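Probable oxidoreductase (Pseudomonas aeruginosa, PDB 4B7C) is a probable oxidoreductase of the medium-chain dehydrogenase/reductase family that probably uses NADP as cofactor, bound by its Rossmann-fold domain. Local coordinates at residues Glu46-Asp51 and Leu100-Tyr105. Sequence-based numbering, arbitrary orientation.
Sequences EYLSLD and LGVQDY
Leu-48 pushes its forked end against the backbone turn of residues 101-103, and its side chain makes every close contact between 46-51 and 100-105. Both methyls of Leu-48 rest against the carbonyl oxygen of Gly-101, with CD2 at 3.5 Å and CD1 at 3.7 Å from Gly-101 O. Leu-48 CD1 also reaches Val-102 CA at 3.8 Å. Looser apolar contacts follow, from Leu-48 CD2 to Leu-100 CB and from Leu-48 CD1 to Val-102 CG1, each 4.4 Å. No hydrogen bond crosses the interface. The Leu-48 torsions explain the reach: CG is anti to its own carbonyl carbon (chi1 -58°), and CD1 is anti to CA (chi2 177°), which carries that methyl out toward Val-102.

The turn is held from within. An inverse gamma turn is centred on Val-102 and closed by a weak bond from Gln-103 N to Gly-101 O. The Gln-103 side chain folds back, and its NE2 donates to Leu-100 O at 2.8 Å, almost straight at 174°. That oxygen lies in the amide plane of Gln-103. Asn-45 ND2 also bonds Leu-100 O, and Gln-103 OE1 accepts from Asn-8 and Gln-10.

The contact is buried in the GroES-like N-terminal domain. It packs strand 41-49 against the loop joining strands 95-97 and 105-108. Leu-48 pairs through its backbone with Leu-334 of strand 331-335, while Val-102 touches Tyr-11 of strand 7-13 and Phe-316 of helix 316-321.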
loop_
_atom_site.group_PDB
_atom_site.type_symbol
_atom_site.label_atom_id
_atom_site.label_comp_id
_atom_site.label_asym_id
_atom_site.label_seq_id
_atom_site.Cartn_x
_atom_site.Cartn_y
_atom_site.Cartn_z
ATOM N N GLU B 46 31.438 16.637 -15.139
ATOM C CA GLU B 46 31.161 16.932 -16.548
ATOM C C GLU B 46 29.684 17.180 -16.828
ATOM O O GLU B 46 29.329 18.136 -17.523
ATOM C CB GLU B 46 31.675 15.800 -17.444
ATOM C CG GLU B 46 33.206 15.717 -17.512
ATOM C CD GLU B 46 33.809 15.403 -18.879
ATOM O OE1 GLU B 46 33.054 15.043 -19.837
ATOM O OE2 GLU B 46 35.074 15.549 -18.973
ATOM N N TYR B 47 28.843 16.297 -16.305
ATOM C CA TYR B 47 27.404 16.416 -16.435
ATOM C C TYR B 47 26.727 16.127 -15.095
ATOM O O TYR B 47 27.093 15.187 -14.394
ATOM C CB TYR B 47 26.865 15.453 -17.469
ATOM C CG TYR B 47 27.355 15.719 -18.866
ATOM C CD1 TYR B 47 26.664 16.584 -19.709
ATOM C CD2 TYR B 47 28.500 15.100 -19.341
ATOM C CE1 TYR B 47 27.099 16.829 -20.997
ATOM C CE2 TYR B 47 28.945 15.328 -20.627
ATOM C CZ TYR B 47 28.249 16.194 -21.451
ATOM O OH TYR B 47 28.674 16.434 -22.721
ATOM N N LEU B 48 25.717 16.930 -14.778
ATOM C CA LEU B 48 24.930 16.771 -13.551
ATOM C C LEU B 48 23.483 16.472 -13.852
ATOM O O LEU B 48 22.910 16.982 -14.816
ATOM C CB LEU B 48 25.000 18.014 -12.687
ATOM C CG LEU B 48 26.399 18.436 -12.254
ATOM C CD1 LEU B 48 26.295 19.728 -11.465
ATOM C CD2 LEU B 48 27.147 17.352 -11.468
ATOM N N SER B 49 22.919 15.576 -13.049
ATOM C CA SER B 49 21.529 15.192 -13.180
ATOM C C SER B 49 20.653 16.181 -12.412
ATOM O O SER B 49 20.823 16.384 -11.216
ATOM C CB SER B 49 21.286 13.791 -12.648
ATOM O OG SER B 49 19.895 13.500 -12.667
ATOM N N LEU B 50 19.731 16.814 -13.124
ATOM C CA LEU B 50 18.720 17.633 -12.477
ATOM C C LEU B 50 17.447 16.793 -12.363
ATOM O O LEU B 50 16.883 16.373 -13.383
ATOM C CB LEU B 50 18.497 18.941 -13.242
ATOM C CG LEU B 50 19.462 20.098 -12.933
ATOM C CD1 LEU B 50 20.922 19.678 -12.916
ATOM C CD2 LEU B 50 19.263 21.208 -13.953
ATOM N N ASP B 51 17.026 16.573 -11.110
ATOM C CA ASP B 51 15.939 15.647 -10.747
ATOM C C ASP B 51 14.924 16.280 -9.803
ATOM O O ASP B 51 15.308 16.971 -8.858
ATOM C CB ASP B 51 16.443 14.415 -9.955
ATOM C CG ASP B 51 17.561 13.641 -10.672
ATOM O OD1 ASP B 51 17.351 13.273 -11.847
ATOM O OD2 ASP B 51 18.637 13.373 -10.062
ATOM N N LEU B 100 28.074 13.688 -7.186
ATOM C CA LEU B 100 29.206 14.600 -7.440
ATOM C C LEU B 100 28.984 16.018 -6.913
ATOM O O LEU B 100 29.931 16.790 -6.757
ATOM C CB LEU B 100 29.507 14.665 -8.943
ATOM C CG LEU B 100 29.936 13.333 -9.589
ATOM C CD1 LEU B 100 30.258 13.506 -11.074
ATOM C CD2 LEU B 100 31.108 12.703 -8.841
ATOM N N GLY B 101 27.722 16.376 -6.701
ATOM C CA GLY B 101 27.384 17.694 -6.158
ATOM C C GLY B 101 27.301 18.775 -7.230
ATOM O O GLY B 101 27.855 18.624 -8.328
ATOM N N VAL B 102 26.608 19.871 -6.907
ATOM C CA VAL B 102 26.445 20.977 -7.848
ATOM C C VAL B 102 27.682 21.853 -7.766
ATOM O O VAL B 102 27.690 22.904 -7.112
ATOM C CB VAL B 102 25.168 21.805 -7.603
ATOM C CG1 VAL B 102 25.065 22.910 -8.646
ATOM C CG2 VAL B 102 23.921 20.924 -7.678
ATOM N N GLN B 103 28.730 21.410 -8.454
ATOM C CA GLN B 103 30.040 22.040 -8.383
ATOM C C GLN B 103 30.930 21.604 -9.558
ATOM O O GLN B 103 30.584 20.686 -10.301
ATOM C CB GLN B 103 30.732 21.699 -7.063
ATOM C CG GLN B 103 30.877 20.212 -6.815
ATOM C CD GLN B 103 31.418 19.880 -5.450
ATOM O OE1 GLN B 103 32.039 20.714 -4.775
ATOM N NE2 GLN B 103 31.190 18.633 -5.031
ATOM N N ASP B 104 32.055 22.292 -9.721
ATOM C CA ASP B 104 33.016 21.992 -10.804
ATOM C C ASP B 104 33.757 20.681 -10.546
ATOM O O ASP B 104 33.994 19.898 -11.467
ATOM C CB ASP B 104 34.066 23.097 -10.950
ATOM C CG ASP B 104 33.525 24.354 -11.614
ATOM O OD1 ASP B 104 32.814 24.256 -12.637
ATOM O OD2 ASP B 104 33.812 25.455 -11.080
ATOM N N TYR B 105 34.134 20.484 -9.286
ATOM C CA TYR B 105 34.960 19.347 -8.886
ATOM C C TYR B 105 34.405 18.668 -7.654
ATOM O O TYR B 105 33.937 19.341 -6.732
ATOM C CB TYR B 105 36.381 19.795 -8.542
ATOM C CG TYR B 105 37.161 20.393 -9.679
ATOM C CD1 TYR B 105 37.934 19.590 -10.514
ATOM C CD2 TYR B 105 37.142 21.763 -9.914
ATOM C CE1 TYR B 105 38.663 20.133 -11.554
ATOM C CE2 TYR B 105 37.859 22.316 -10.957
ATOM C CZ TYR B 105 38.631 21.496 -11.768
ATOM O OH TYR B 105 39.341 22.032 -12.806
#